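Glycosyl hydrolases family 31 family protein (Aspergillus niger, PDB 6DRU) hydrolyses xyloglucan oligosaccharides, releasing alpha-xylose from the non-reducing terminal glucose. Local coordinates at residues Y252-K256 and L257-N261. Residues are numbered along the deposited sequence; the frame is centred on the assembly and turned at random.
With NAG (2-acetamido-2-deoxy-beta-D-glucopyranose), chain C; BMA (beta-D-mannopyranose), chain D; MAN (alpha-D-mannopyranose), chain B.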
loop_
_atom_site.group_PDB
_atom_site.type_symbol
_atom_site.label_atom_id
_atom_site.label_comp_id
_atom_site.label_asym_id
_atom_site.label_seq_id
_atom_site.Cartn_x
_atom_site.Cartn_y
_atom_site.Cartn_z
ATOM N N TYR A 252 -49.179 -10.582 -15.353
ATOM C CA TYR A 252 -49.030 -9.138 -15.246
ATOM C C TYR A 252 -48.606 -8.763 -13.832
ATOM O O TYR A 252 -49.266 -9.140 -12.859
ATOM C CB TYR A 252 -50.340 -8.442 -15.615
ATOM C CG TYR A 252 -50.319 -6.942 -15.447
ATOM C CD1 TYR A 252 -49.627 -6.131 -16.337
ATOM C CD2 TYR A 252 -51.009 -6.334 -14.406
ATOM C CE1 TYR A 252 -49.612 -4.756 -16.187
ATOM C CE2 TYR A 252 -51.002 -4.962 -14.248
ATOM C CZ TYR A 252 -50.303 -4.177 -15.140
ATOM O OH TYR A 252 -50.295 -2.810 -14.982
ATOM N N ILE A 253 -47.509 -8.022 -13.726
ATOM C CA ILE A 253 -46.928 -7.642 -12.443
ATOM C C ILE A 253 -47.160 -6.150 -12.246
ATOM O O ILE A 253 -46.600 -5.319 -12.972
ATOM C CB ILE A 253 -45.437 -7.994 -12.369
ATOM C CG1 ILE A 253 -45.247 -9.508 -12.478
ATOM C CG2 ILE A 253 -44.827 -7.467 -11.080
ATOM C CD1 ILE A 253 -43.843 -9.923 -12.838
ATOM N N GLN A 254 -47.981 -5.809 -11.256
ATOM C CA GLN A 254 -48.306 -4.423 -10.946
ATOM C C GLN A 254 -47.371 -3.903 -9.861
ATOM O O GLN A 254 -47.181 -4.556 -8.831
ATOM C CB GLN A 254 -49.760 -4.301 -10.491
ATOM C CG GLN A 254 -50.189 -2.885 -10.150
ATOM C CD GLN A 254 -50.169 -1.967 -11.355
ATOM O OE1 GLN A 254 -50.564 -2.358 -12.455
ATOM N NE2 GLN A 254 -49.704 -0.740 -11.157
ATOM N N SER A 255 -46.794 -2.729 -10.095
ATOM C CA SER A 255 -45.892 -2.122 -9.127
ATOM C C SER A 255 -45.804 -0.631 -9.404
ATOM O O SER A 255 -46.141 -0.163 -10.496
ATOM C CB SER A 255 -44.499 -2.758 -9.179
ATOM O OG SER A 255 -43.606 -2.098 -8.299
ATOM N N LYS A 256 -45.348 0.106 -8.396
ATOM C CA LYS A 256 -45.076 1.533 -8.524
ATOM C C LYS A 256 -44.337 1.985 -7.273
ATOM O O LYS A 256 -44.157 1.221 -6.322
ATOM C CB LYS A 256 -46.353 2.353 -8.718
ATOM C CG LYS A 256 -47.153 2.568 -7.446
ATOM C CD LYS A 256 -48.144 3.705 -7.618
ATOM C CE LYS A 256 -48.727 4.140 -6.285
ATOM N NZ LYS A 256 -49.511 5.399 -6.413
ATOM N N LEU A 257 -43.918 3.244 -7.285
ATOM C CA LEU A 257 -43.322 3.891 -6.122
ATOM C C LEU A 257 -44.305 4.964 -5.657
ATOM O O LEU A 257 -44.359 6.052 -6.237
ATOM C CB LEU A 257 -41.953 4.479 -6.460
ATOM C CG LEU A 257 -40.994 4.917 -5.343
ATOM C CD1 LEU A 257 -39.646 5.292 -5.934
ATOM C CD2 LEU A 257 -41.522 6.077 -4.507
ATOM N N ARG A 258 -45.086 4.666 -4.618
ATOM C CA ARG A 258 -45.120 3.369 -3.943
ATOM C C ARG A 258 -46.476 3.204 -3.265
ATOM O O ARG A 258 -47.147 4.193 -2.968
ATOM C CB ARG A 258 -43.995 3.250 -2.905
ATOM C CG ARG A 258 -44.032 4.299 -1.805
ATOM C CD ARG A 258 -42.805 4.193 -0.913
ATOM N NE ARG A 258 -42.822 5.165 0.177
ATOM C CZ ARG A 258 -43.314 4.920 1.388
ATOM N NH1 ARG A 258 -43.834 3.731 1.669
ATOM N NH2 ARG A 258 -43.289 5.862 2.320
ATOM N N TYR A 259 -46.888 1.963 -3.019
ATOM C CA TYR A 259 -48.091 1.715 -2.233
ATOM C C TYR A 259 -47.730 1.815 -0.756
ATOM O O TYR A 259 -46.929 1.023 -0.249
ATOM C CB TYR A 259 -48.695 0.357 -2.583
ATOM C CG TYR A 259 -49.003 0.229 -4.059
ATOM C CD1 TYR A 259 -49.973 1.025 -4.653
ATOM C CD2 TYR A 259 -48.317 -0.675 -4.859
ATOM C CE1 TYR A 259 -50.253 0.923 -6.002
ATOM C CE2 TYR A 259 -48.592 -0.784 -6.209
ATOM C CZ TYR A 259 -49.558 0.018 -6.775
ATOM O OH TYR A 259 -49.835 -0.091 -8.118
ATOM N N GLU A 260 -48.329 2.788 -0.069
ATOM C CA GLU A 260 -47.772 3.300 1.175
ATOM C C GLU A 260 -48.324 2.627 2.427
ATOM O O GLU A 260 -47.583 2.471 3.405
ATOM C CB GLU A 260 -48.005 4.813 1.244
ATOM C CG GLU A 260 -47.175 5.538 2.282
ATOM C CD GLU A 260 -47.954 5.814 3.545
ATOM O OE1 GLU A 260 -49.092 5.313 3.658
ATOM O OE2 GLU A 260 -47.432 6.531 4.425
ATOM N N ASN A 261 -49.594 2.229 2.440
ATOM C CA ASN A 261 -50.173 1.581 3.611
ATOM C C ASN A 261 -50.986 0.366 3.172
ATOM O O ASN A 261 -51.155 0.098 1.979
ATOM C CB ASN A 261 -51.024 2.561 4.436
ATOM C CG ASN A 261 -52.306 2.978 3.730
ATOM O OD1 ASN A 261 -53.220 2.175 3.547
ATOM N ND2 ASN A 261 -52.385 4.250 3.353
HETATM C C1 NAG C . -53.737 4.813 3.185
HETATM C C2 NAG C . -53.863 6.229 3.708
HETATM C C3 NAG C . -55.120 6.888 3.275
HETATM C C4 NAG C . -55.288 6.758 1.779
HETATM C C5 NAG C . -55.196 5.300 1.385
HETATM C C6 NAG C . -55.310 5.163 -0.116
HETATM C C7 NAG C . -52.592 6.631 5.759
HETATM C C8 NAG C . -51.434 7.086 4.908
HETATM N N2 NAG C . -53.787 6.211 5.127
HETATM O O3 NAG C . -55.105 8.240 3.671
HETATM O O4 NAG C . -56.541 7.280 1.407
HETATM O O5 NAG C . -53.950 4.796 1.795
HETATM O O6 NAG C . -54.343 5.985 -0.731
HETATM O O7 NAG C . -52.494 6.628 6.970
HETATM C C1 BMA D . -47.120 9.271 7.107
HETATM C C2 BMA D . -48.299 9.273 6.132
HETATM C C3 BMA D . -49.455 10.055 6.759
HETATM C C4 BMA D . -49.784 9.552 8.173
HETATM C C5 BMA D . -48.508 9.529 9.028
HETATM C C6 BMA D . -48.731 8.942 10.410
HETATM O O2 BMA D . -48.739 7.939 5.955
HETATM O O3 BMA D . -50.622 10.026 5.944
HETATM O O4 BMA D . -50.739 10.409 8.778
HETATM O O5 BMA D . -47.516 8.740 8.354
HETATM O O6 BMA D . -49.684 7.892 10.307
HETATM C C1 MAN B . -53.974 5.168 10.329
HETATM C C2 MAN B . -55.017 4.331 11.026
HETATM C C3 MAN B . -54.597 2.877 10.990
HETATM C C4 MAN B . -54.160 2.453 9.603
HETATM C C5 MAN B . -53.300 3.505 8.933
HETATM C C6 MAN B . -53.082 3.135 7.481
HETATM O O2 MAN B . -56.258 4.486 10.376
HETATM O O3 MAN B . -55.684 2.076 11.395
HETATM O O4 MAN B . -53.414 1.263 9.711
HETATM O O5 MAN B . -53.924 4.765 8.985
HETATM O O6 MAN B . -53.642 1.870 7.200
HETATM O O HOH W 1 -45.370 -0.182 -4.091
HETATM O O HOH W 2 -49.474 5.890 -3.652
#
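K256 lies across one face of the Y259 ring, three residues further along, and shows how a lysine can give its methylenes to an aromatic and its amine to polar partners. From CB, the chi1 of 77° sets CG between the backbone N and the carbonyl carbon, over one face of the ring and displaced toward its rim; CG is 3.8 Å from the ring centroid, a CH-pi contact. The chain then runs on extended, CD and CE skirting the rim beside CE1, with K256 CE 3.6 Å from Y259 CE1. Beyond the ring, NZ donates to T569 OG1 and to C570 O, and a water 2.8 Å from NZ bridges it to R258 O. A second water joins K256 O to the backbone N of Y259, spanning the cis L257-R258 peptide. At the phenol's far end, Q254 NE2 donates to Y259 OH (3.1 Å, N-H...O 149°) near the ring plane, while OH is also hydrogen-bonded to E573 OE1; Y252 OH in turn donates to Q254 OE1. The L257 side chain heads away from K256 and touches bound xylose and glucose in the active-site pocket. This loop links barrel strand 252-254, flanked by parallel strands 281-284 and 554-555, to helix 262-274, against which Y259 packs and whose N-cap is glycosylated N261.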